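Local coordinates for protein peruvianin-I (Thevetia peruviana, PDB 6ORM) that acts as a proteolytic enzyme of the latex, classed as a cysteine peptidase although it belongs to the germin-like proteins and carries a cupin domain, at residues 52-57 with 77-82; 58-63 with 71-76; 92-97 with 150-155; 102-107 with 143-148. All coordinates share one frame; numbering follows the deposited sequence.

Contact 1: residues 52-57 with 77-82; sequences WGLNVT and CVLLPG. With NAG (2-acetamido-2-deoxy-beta-D-glucopyranose), chain D.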
# COMPACT_ATOMS: atom_id res chain seq x y z
N TRP A 52 10.08 14.49 32.90
CA TRP A 52 11.28 13.68 32.69
C TRP A 52 12.33 14.40 31.86
O TRP A 52 13.34 13.79 31.49
CB TRP A 52 10.90 12.34 32.05
CG TRP A 52 9.88 11.57 32.86
CD1 TRP A 52 10.07 10.99 34.08
CD2 TRP A 52 8.52 11.31 32.49
NE1 TRP A 52 8.90 10.40 34.50
CE2 TRP A 52 7.94 10.57 33.55
CE3 TRP A 52 7.73 11.62 31.38
CZ2 TRP A 52 6.61 10.15 33.52
CZ3 TRP A 52 6.42 11.20 31.35
CH2 TRP A 52 5.87 10.47 32.41
N GLY A 53 12.13 15.69 31.58
CA GLY A 53 13.12 16.49 30.89
C GLY A 53 13.08 16.46 29.38
O GLY A 53 14.08 16.80 28.75
N LEU A 54 11.96 16.08 28.78
CA LEU A 54 11.82 16.01 27.33
C LEU A 54 10.89 17.10 26.83
O LEU A 54 9.81 17.32 27.40
CB LEU A 54 11.30 14.64 26.90
CG LEU A 54 10.79 14.53 25.46
CD1 LEU A 54 11.94 14.64 24.47
CD2 LEU A 54 10.01 13.24 25.24
N ASN A 55 11.29 17.77 25.76
CA ASN A 55 10.38 18.59 24.98
C ASN A 55 10.30 18.04 23.56
O ASN A 55 11.33 17.82 22.92
CB ASN A 55 10.80 20.06 24.89
CG ASN A 55 9.91 20.83 23.94
OD1 ASN A 55 10.20 20.96 22.75
ND2 ASN A 55 8.79 21.31 24.46
N VAL A 56 9.08 17.84 23.08
CA VAL A 56 8.83 17.48 21.69
C VAL A 56 8.12 18.64 21.01
O VAL A 56 7.09 19.12 21.50
CB VAL A 56 7.99 16.19 21.57
CG1 VAL A 56 7.91 15.77 20.12
CG2 VAL A 56 8.58 15.08 22.43
N THR A 57 8.68 19.09 19.90
CA THR A 57 8.02 20.04 19.01
C THR A 57 7.58 19.26 17.78
O THR A 57 8.41 18.78 17.00
CB THR A 57 8.95 21.20 18.64
OG1 THR A 57 9.42 21.83 19.84
CG2 THR A 57 8.20 22.24 17.80
N CYS A 77 13.19 16.80 19.23
CA CYS A 77 13.21 16.40 20.62
C CYS A 77 14.41 17.04 21.30
O CYS A 77 15.54 16.91 20.81
CB CYS A 77 13.26 14.88 20.76
SG CYS A 77 11.87 13.97 20.01
N VAL A 78 14.17 17.73 22.41
CA VAL A 78 15.23 18.32 23.22
C VAL A 78 15.16 17.71 24.61
O VAL A 78 14.08 17.66 25.22
CB VAL A 78 15.10 19.85 23.28
CG1 VAL A 78 16.18 20.45 24.18
CG2 VAL A 78 15.18 20.44 21.87
N LEU A 79 16.30 17.25 25.11
CA LEU A 79 16.40 16.62 26.42
C LEU A 79 17.27 17.49 27.31
O LEU A 79 18.42 17.79 26.97
CB LEU A 79 16.99 15.22 26.31
CG LEU A 79 16.12 14.12 25.70
CD1 LEU A 79 16.94 12.86 25.45
CD2 LEU A 79 14.93 13.82 26.60
N LEU A 80 16.71 17.91 28.45
CA LEU A 80 17.50 18.56 29.47
C LEU A 80 18.57 17.59 29.98
O LEU A 80 18.49 16.39 29.74
CB LEU A 80 16.60 19.01 30.62
CG LEU A 80 15.56 20.07 30.27
CD1 LEU A 80 14.60 20.27 31.44
CD2 LEU A 80 16.23 21.38 29.90
N PRO A 81 19.60 18.10 30.67
CA PRO A 81 20.54 17.20 31.34
C PRO A 81 19.79 16.23 32.24
O PRO A 81 18.85 16.59 32.94
CB PRO A 81 21.42 18.16 32.15
CG PRO A 81 21.39 19.43 31.37
CD PRO A 81 20.01 19.52 30.77
N GLY A 82 20.21 14.96 32.20
CA GLY A 82 19.52 13.92 32.92
C GLY A 82 18.19 13.51 32.34
O GLY A 82 17.53 12.63 32.90
C1 NAG D . 7.84 22.00 23.63
C2 NAG D . 6.53 22.26 24.35
C3 NAG D . 5.46 22.65 23.34
C4 NAG D . 5.95 23.78 22.43
C5 NAG D . 7.35 23.51 21.90
C6 NAG D . 7.95 24.70 21.16
C7 NAG D . 6.02 21.09 26.44
C8 NAG D . 5.57 19.80 27.06
N2 NAG D . 6.11 21.09 25.11
O3 NAG D . 4.28 23.05 24.03
O4 NAG D . 5.09 23.87 21.30
O5 NAG D . 8.25 23.18 22.96
O6 NAG D . 8.17 25.80 22.03
O7 NAG D . 6.29 22.08 27.12
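Asn55 and Val78 form the hydrogen-bonded pair at the middle of two antiparallel strands, 54-57 and 77-79, whose axes approach to 4.8 Å. Two of the backbone bonds belong to this pair: Asn55 N donates to Val78 O at 2.8 Å, and Val78 N returns to Asn55 O. A third, Leu80 N to Gly53 O at 2.9 Å, carries the pairing one step past the end of the strands. Gly53 is suited to that place, because its positive phi would press a CB against the preceding carbonyl oxygen, and the same CB would come close to Leu80 CB.

Apolar contacts gather on the face that holds Leu54, Val56, Cys77 and Leu79. The side chains of Leu54 and Leu79 cross obliquely, with Leu79 CD2 lying 3.7 Å from Leu54 CB and almost as near to its CD1. Leu54 CG lies anti to the backbone N (chi1 166°), and chi2 of 69° then sets CD1 3.9 Å from Cys77 CB.

Covalent chemistry marks the opposite face. Asn55 ND2 is bonded to C1 of an N-acetylglucosamine at 1.4 Å, in an Asn-Val-Thr sequon, and its remaining hydrogen goes to Gly48 O. Thr57 OG1 approaches the sugar at C5 (3.4 Å) and is hydrogen-bonded to Arg76 NH2.

Within the chain, strand 54-57 is one of the two edge strands of a five-stranded antiparallel sheet. Strand 73-79 is bonded on its other side to strand 145-151, through Phe147 and Ala145, while Leu79 reaches Thr137 and Asn139 of strand 135-139.

Contact 2: residues 58-63 with 71-76; sequences FVTAGQ and GLTINR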
# COMPACT_ATOMS: atom_id res chain seq x y z
N PHE A 58 6.27 19.12 17.62
CA PHE A 58 5.69 18.22 16.62
C PHE A 58 5.51 18.92 15.28
O PHE A 58 5.10 20.09 15.23
CB PHE A 58 4.33 17.71 17.10
CG PHE A 58 4.40 16.78 18.27
CD1 PHE A 58 4.69 15.43 18.09
CD2 PHE A 58 4.17 17.25 19.55
CE1 PHE A 58 4.75 14.58 19.18
CE2 PHE A 58 4.23 16.40 20.64
CZ PHE A 58 4.52 15.06 20.45
N VAL A 59 5.83 18.21 14.21
CA VAL A 59 5.43 18.64 12.87
C VAL A 59 4.75 17.48 12.16
O VAL A 59 5.37 16.78 11.34
CB VAL A 59 6.60 19.18 12.04
CG1 VAL A 59 6.08 19.91 10.82
CG2 VAL A 59 7.47 20.11 12.87
N THR A 60 3.49 17.24 12.49
CA THR A 60 2.62 16.36 11.74
C THR A 60 1.68 17.20 10.88
O THR A 60 1.72 18.43 10.89
CB THR A 60 1.83 15.44 12.68
OG1 THR A 60 0.79 16.19 13.31
CG2 THR A 60 2.75 14.85 13.74
N ALA A 61 0.81 16.52 10.11
CA ALA A 61 -0.20 17.23 9.34
C ALA A 61 -1.09 18.11 10.22
O ALA A 61 -1.69 19.07 9.72
CB ALA A 61 -1.05 16.24 8.55
N GLY A 62 -1.19 17.80 11.51
CA GLY A 62 -1.95 18.65 12.42
C GLY A 62 -1.34 20.02 12.61
O GLY A 62 -2.06 20.99 12.88
N GLN A 63 -0.02 20.12 12.49
CA GLN A 63 0.69 21.40 12.62
C GLN A 63 1.06 22.00 11.28
O GLN A 63 1.12 23.23 11.15
CB GLN A 63 1.96 21.22 13.45
CG GLN A 63 1.74 20.81 14.89
CD GLN A 63 1.32 19.36 15.03
OE1 GLN A 63 1.98 18.46 14.50
NE2 GLN A 63 0.23 19.12 15.75
N GLY A 71 2.86 11.77 3.51
CA GLY A 71 3.52 10.62 4.09
C GLY A 71 4.72 10.87 4.96
O GLY A 71 5.49 9.94 5.20
N LEU A 72 4.92 12.09 5.47
CA LEU A 72 6.12 12.40 6.23
C LEU A 72 5.81 13.26 7.45
O LEU A 72 4.86 14.05 7.46
CB LEU A 72 7.16 13.12 5.36
CG LEU A 72 7.97 12.22 4.42
CD1 LEU A 72 8.78 13.07 3.46
CD2 LEU A 72 8.88 11.31 5.23
N THR A 73 6.65 13.09 8.47
CA THR A 73 6.62 13.88 9.70
C THR A 73 8.05 14.05 10.17
O THR A 73 8.88 13.15 10.00
CB THR A 73 5.77 13.19 10.80
OG1 THR A 73 4.38 13.43 10.56
CG2 THR A 73 6.13 13.69 12.19
N ILE A 74 8.36 15.21 10.75
CA ILE A 74 9.61 15.39 11.49
C ILE A 74 9.28 16.01 12.84
O ILE A 74 8.51 16.98 12.92
CB ILE A 74 10.63 16.24 10.70
CG1 ILE A 74 11.98 16.25 11.42
CG2 ILE A 74 10.13 17.65 10.46
CD1 ILE A 74 13.12 16.81 10.59
N ASN A 75 9.84 15.44 13.90
CA ASN A 75 9.68 15.96 15.25
C ASN A 75 11.05 16.33 15.81
O ASN A 75 12.02 15.60 15.61
CB ASN A 75 9.01 14.93 16.17
CG ASN A 75 7.59 14.60 15.75
OD1 ASN A 75 6.86 15.46 15.24
ND2 ASN A 75 7.18 13.36 15.96
N ARG A 76 11.11 17.46 16.52
CA ARG A 76 12.32 17.85 17.23
C ARG A 76 12.18 17.49 18.69
O ARG A 76 11.18 17.83 19.33
CB ARG A 76 12.59 19.35 17.09
CG ARG A 76 13.88 19.79 17.78
CD ARG A 76 14.01 21.30 17.86
NE ARG A 76 12.97 21.91 18.67
CZ ARG A 76 12.60 23.19 18.59
NH1 ARG A 76 13.23 24.01 17.75
NH2 ARG A 76 11.63 23.66 19.36
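Phe58 and Asn75 meet with the ring and the amide plane turned 80° apart, the ring atom CD1 of Phe58 coming to 3.6 Å from Asn75 OD1. That oxygen has a second task. Asn75 CG stands anti to its backbone carbonyl carbon (chi1 -64°), the end of the side chain comes nearer the loop, and OD1 accepts from Val59 N at 3.1 Å. A side chain thus takes part in joining loop to strand, and the backbone adds a weak bond from Ile74 N to Val59 O at 3.4 Å.

Thr60 and Thr73 lie side by side and point the same way, Thr60 CG2 resting 3.8 Å from Thr73 OG1 and about as far from its CG2. The Thr73 hydroxyl is held by Ser153 O. The Thr60 hydroxyl turns to its own loop: OG1 accepts from Gly62 N in an ST turn and donates to Gln63 OE1 at 2.8 Å, an oxygen that also receives Thr60 N. An alanine at Thr60 would probably leave Gly62 N without this acceptor, let the Gln63 amide turn more easily and open a gap against Thr73.

The loop follows strand 54-57 and leads toward strand 73-79, whose far side pairs with strand 145-151. Val59 packs on Tyr39 of strand 38-39, and both Val59 and Ile74 touch Leu126 of a second subunit.

Contact 3: residues 92-97 with 150-155; sequences RASSLV and SLNSQN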
# COMPACT_ATOMS: atom_id res chain seq x y z
N ARG A 92 2.61 3.85 14.08
CA ARG A 92 2.29 3.71 12.66
C ARG A 92 3.40 4.21 11.74
O ARG A 92 3.12 4.55 10.59
CB ARG A 92 0.98 4.44 12.35
CG ARG A 92 -0.22 3.90 13.13
CD ARG A 92 -1.51 4.64 12.80
NE ARG A 92 -1.43 6.06 13.13
CZ ARG A 92 -1.75 6.58 14.31
NH1 ARG A 92 -2.17 5.79 15.30
NH2 ARG A 92 -1.65 7.88 14.51
N ALA A 93 4.65 4.25 12.20
CA ALA A 93 5.72 4.68 11.31
C ALA A 93 7.07 4.23 11.85
O ALA A 93 7.25 4.06 13.05
CB ALA A 93 5.72 6.21 11.14
N SER A 94 8.01 4.04 10.92
CA SER A 94 9.42 4.00 11.27
C SER A 94 9.86 5.37 11.76
O SER A 94 9.25 6.40 11.45
CB SER A 94 10.27 3.59 10.06
OG SER A 94 9.83 2.37 9.50
N SER A 95 10.95 5.39 12.53
CA SER A 95 11.54 6.64 12.99
C SER A 95 13.03 6.62 12.71
O SER A 95 13.74 5.73 13.19
CB SER A 95 11.28 6.86 14.48
OG SER A 95 11.82 8.10 14.91
N LEU A 96 13.50 7.60 11.93
CA LEU A 96 14.91 7.78 11.65
C LEU A 96 15.39 8.98 12.46
O LEU A 96 15.02 10.12 12.18
CB LEU A 96 15.14 7.99 10.15
CG LEU A 96 16.58 8.10 9.64
CD1 LEU A 96 17.44 6.95 10.14
CD2 LEU A 96 16.59 8.15 8.12
N VAL A 97 16.21 8.71 13.47
CA VAL A 97 16.66 9.72 14.41
C VAL A 97 17.99 10.29 13.93
O VAL A 97 18.90 9.53 13.57
CB VAL A 97 16.80 9.13 15.83
CG1 VAL A 97 17.49 10.12 16.76
CG2 VAL A 97 15.45 8.74 16.38
N SER A 150 12.67 11.67 11.87
CA SER A 150 11.93 11.62 10.61
C SER A 150 11.10 10.34 10.58
O SER A 150 11.63 9.25 10.81
CB SER A 150 12.88 11.67 9.41
OG SER A 150 13.58 12.90 9.35
N LEU A 151 9.80 10.48 10.33
CA LEU A 151 8.88 9.35 10.35
C LEU A 151 8.09 9.30 9.05
O LEU A 151 7.68 10.33 8.52
CB LEU A 151 7.94 9.43 11.56
CG LEU A 151 8.63 9.50 12.92
CD1 LEU A 151 8.60 10.93 13.48
CD2 LEU A 151 8.01 8.52 13.91
N ASN A 152 7.86 8.08 8.55
CA ASN A 152 7.16 7.89 7.28
C ASN A 152 5.65 7.77 7.49
O ASN A 152 5.00 6.80 7.10
CB ASN A 152 7.73 6.68 6.54
CG ASN A 152 7.59 5.39 7.32
OD1 ASN A 152 7.64 5.38 8.56
ND2 ASN A 152 7.40 4.29 6.61
N SER A 153 5.10 8.80 8.12
CA SER A 153 3.65 8.99 8.20
C SER A 153 3.38 10.45 8.48
O SER A 153 4.18 11.12 9.15
CB SER A 153 3.01 8.10 9.27
OG SER A 153 1.62 8.36 9.38
N GLN A 154 2.26 10.95 7.98
CA GLN A 154 1.84 12.30 8.33
C GLN A 154 1.36 12.40 9.78
O GLN A 154 1.23 13.51 10.29
CB GLN A 154 0.74 12.78 7.39
CG GLN A 154 -0.61 12.15 7.65
CD GLN A 154 -1.69 12.68 6.73
OE1 GLN A 154 -1.58 12.59 5.51
NE2 GLN A 154 -2.73 13.24 7.32
N ASN A 155 1.10 11.27 10.43
CA ASN A 155 0.61 11.25 11.80
C ASN A 155 1.00 9.92 12.43
O ASN A 155 0.14 9.05 12.64
CB ASN A 155 -0.91 11.45 11.84
CG ASN A 155 -1.44 11.64 13.25
OD1 ASN A 155 -0.73 12.10 14.14
ND2 ASN A 155 -2.70 11.26 13.46
O HOH W 1 -0.80 6.97 10.61
O HOH W 2 7.63 1.64 8.13
O HOH W 3 15.70 13.08 11.25
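Leu96 and Ser150 close an antiparallel hydrogen-bonded pair between two neighbouring strands of the cupin sheet; on the side of Arg92 and Asn155 the two segments become loops, joined by side chains and waters. Leu96 N donates to Ser150 O at 2.7 Å, and Ser150 N answers to Leu96 O at 2.8 Å.

Further along, Asn152 lies at the centre of an inverse gamma turn. Its OD1 receives a weak, bent bond from Ser94 N (2.7 Å, 126° at the hydrogen), while a water links Asn152 ND2 to Ser94 OG. Ala93 CB touches the same OD1 at 3.3 Å and packs on Leu151 CB and Ser153 CB. Leu151 CD2 fits against Ser95 CB at 3.7 Å.

The Arg92 chain is bent at chi3 (-61°), which sets NE; the guanidinium meets Asn155 O at its edge, near its plane. NH2 donates to that oxygen at 2.8 Å, NE adds a weak second bond, and a water accepts from NE while donating to Ser153 OG. Ser153 OG also accepts from Asn155 N in an ST turn and is bonded to Asp3. A leucine in place of Arg92 would probably leave Asn155 O and the water without their donors, and Asp9 of a third subunit without its salt-bridge mate at NH1.

Strand 95-101 is flanked by strand 126-129 on its other side, and strand 145-151 by strand 73-79. A second subunit closes over this region: Ser150 OG bonds to Ser150 OG of that subunit, and Ser94 OG to its Leu70 O. Asn155 ND2 bonds to Leu7 O of the third subunit.

Contact 4: residues 102-107 with 143-148; sequences GEILEG and GNATFY. With NAG (2-acetamido-2-deoxy-beta-D-glucopyranose), chain E.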
# COMPACT_ATOMS: atom_id res chain seq x y z
N GLY A 102 24.71 17.58 21.61
CA GLY A 102 24.86 16.75 22.78
C GLY A 102 25.09 15.29 22.41
O GLY A 102 25.48 14.95 21.28
N GLU A 103 24.83 14.41 23.38
CA GLU A 103 25.05 12.98 23.22
C GLU A 103 23.94 12.21 23.91
O GLU A 103 23.54 12.55 25.03
CB GLU A 103 26.40 12.53 23.78
CG GLU A 103 27.60 13.12 23.08
CD GLU A 103 28.89 12.54 23.60
OE1 GLU A 103 28.84 11.54 24.34
OE2 GLU A 103 29.96 13.08 23.26
N ILE A 104 23.45 11.17 23.24
CA ILE A 104 22.30 10.42 23.71
C ILE A 104 22.58 8.92 23.63
O ILE A 104 23.36 8.46 22.79
CB ILE A 104 21.02 10.75 22.91
CG1 ILE A 104 21.27 10.56 21.42
CG2 ILE A 104 20.55 12.16 23.21
CD1 ILE A 104 20.07 10.87 20.55
N LEU A 105 21.92 8.17 24.50
CA LEU A 105 21.75 6.73 24.33
C LEU A 105 20.41 6.50 23.65
O LEU A 105 19.37 6.91 24.17
CB LEU A 105 21.81 6.00 25.66
CG LEU A 105 23.18 5.68 26.26
CD1 LEU A 105 23.03 4.75 27.46
CD2 LEU A 105 24.11 5.08 25.22
N GLU A 106 20.44 5.86 22.48
CA GLU A 106 19.24 5.58 21.70
C GLU A 106 19.13 4.07 21.51
O GLU A 106 20.09 3.43 21.07
CB GLU A 106 19.30 6.30 20.35
CG GLU A 106 18.09 6.09 19.46
CD GLU A 106 16.91 6.94 19.88
OE1 GLU A 106 17.13 8.03 20.46
OE2 GLU A 106 15.76 6.52 19.62
N GLY A 107 17.97 3.51 21.83
CA GLY A 107 17.78 2.08 21.67
C GLY A 107 16.34 1.71 21.39
O GLY A 107 15.41 2.45 21.72
N GLY A 143 24.91 19.47 28.97
CA GLY A 143 23.89 20.36 28.46
C GLY A 143 22.71 19.63 27.84
O GLY A 143 22.43 18.46 28.13
N ASN A 144 22.01 20.34 26.96
CA ASN A 144 20.86 19.78 26.27
C ASN A 144 21.29 18.87 25.13
O ASN A 144 22.30 19.10 24.47
CB ASN A 144 19.98 20.89 25.69
CG ASN A 144 19.29 21.73 26.74
OD1 ASN A 144 19.21 21.37 27.91
ND2 ASN A 144 18.79 22.88 26.30
N ALA A 145 20.49 17.83 24.90
CA ALA A 145 20.61 16.98 23.73
C ALA A 145 19.46 17.29 22.79
O ALA A 145 18.31 17.40 23.22
CB ALA A 145 20.61 15.50 24.12
N THR A 146 19.77 17.44 21.50
CA THR A 146 18.76 17.68 20.48
C THR A 146 18.87 16.61 19.40
O THR A 146 19.97 16.31 18.94
CB THR A 146 18.91 19.07 19.86
OG1 THR A 146 18.80 20.07 20.88
CG2 THR A 146 17.83 19.31 18.81
N PHE A 147 17.73 16.03 19.02
CA PHE A 147 17.69 15.14 17.88
C PHE A 147 16.36 15.31 17.15
O PHE A 147 15.36 15.74 17.73
CB PHE A 147 17.90 13.67 18.28
CG PHE A 147 16.91 13.14 19.27
CD1 PHE A 147 17.09 13.33 20.63
CD2 PHE A 147 15.81 12.40 18.85
CE1 PHE A 147 16.18 12.83 21.54
CE2 PHE A 147 14.90 11.89 19.76
CZ PHE A 147 15.09 12.10 21.11
N TYR A 148 16.38 14.99 15.86
CA TYR A 148 15.21 15.07 15.00
C TYR A 148 14.81 13.67 14.57
O TYR A 148 15.66 12.88 14.14
CB TYR A 148 15.49 15.95 13.78
CG TYR A 148 15.75 17.39 14.14
CD1 TYR A 148 16.99 17.80 14.61
CD2 TYR A 148 14.74 18.34 14.03
CE1 TYR A 148 17.22 19.11 14.95
CE2 TYR A 148 14.97 19.66 14.36
CZ TYR A 148 16.21 20.04 14.82
OH TYR A 148 16.44 21.35 15.16
C1 NAG E . 18.10 23.86 27.10
C2 NAG E . 19.01 25.02 27.48
C3 NAG E . 18.22 26.09 28.24
C4 NAG E . 17.02 26.53 27.41
C5 NAG E . 16.18 25.32 27.01
C6 NAG E . 15.07 25.66 26.05
C7 NAG E . 21.41 24.67 27.83
C8 NAG E . 22.48 24.15 28.75
N2 NAG E . 20.15 24.56 28.26
O3 NAG E . 19.05 27.21 28.53
O4 NAG E . 16.22 27.44 28.18
O5 NAG E . 17.01 24.35 26.34
O6 NAG E . 15.59 26.00 24.77
O7 NAG E . 21.68 25.18 26.75
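Gly102 and Ala145 bring their backbones to 4.4 Å between CA atoms, yet no hydrogen bond crosses the contact, for strands 104-107 and 145-148 belong to different sheets. The absence of a side chain at Gly102 fits this approach: a CB there would clash with Asn144 O and sit tightly on Ala145 CA, and the positive phi of the residue also favours glycine.

Beyond this point side chains carry the contact between the two segments. Ile104 supplies both of its ends to the interface. CG1 takes the crowded position between the backbone N and the carbonyl carbon (chi1 54°), and chi2 of 180° extends CD1 from it; CG2 lies anti to the carbonyl carbon. CG2 presses on Ala145 CB at 3.5 Å, tighter than usual carbon contact, while CD1 reaches the ring of Phe147, 3.9 Å from CD1 and 4.1 Å from CG. Phe147 points toward the opposing segment as well, and its side chain also touches Cys77 and Leu79 of strand 73-79, Val97 of strand 95-101 and Thr137 of strand 135-139.

The side chain of Asn144 sets out away from segment 102-107 and carries a sugar. Its ND2 is joined at 1.4 Å to C1 of an N-acetylglucosamine, in an Asn-Ala-Thr sequon, and its side chain touches Leu80, Pro81 and Glu101. Glu103 also points away from the facing segment, and its OE1 makes a salt bridge with Arg120.

Two antiparallel sheets closing on a side-chain core are what the small beta-barrel of the cupin family consists of, and Ile104, Ala145 and Phe147 form part of that core.

Contacts 1, 2 and 3 are all built on one antiparallel sheet, while contact 4 bridges it to a second. Contacts 1 and 2 share strand 73-79, and contacts 3 and 4 share strand 145-151, the two strands being neighbours. Contacts 2 and 3, with centres about 9 Å apart, lie near the middle of the chain and at subunit boundaries. There polar side chains do much of the joining, with waters added in contact 3. Contacts 1 and 4 lie farther out and each bears a glycan, yet their touching residues are mostly buried. Contact 1 combines backbone pairing with apolar packing; contact 4 relies on packing alone.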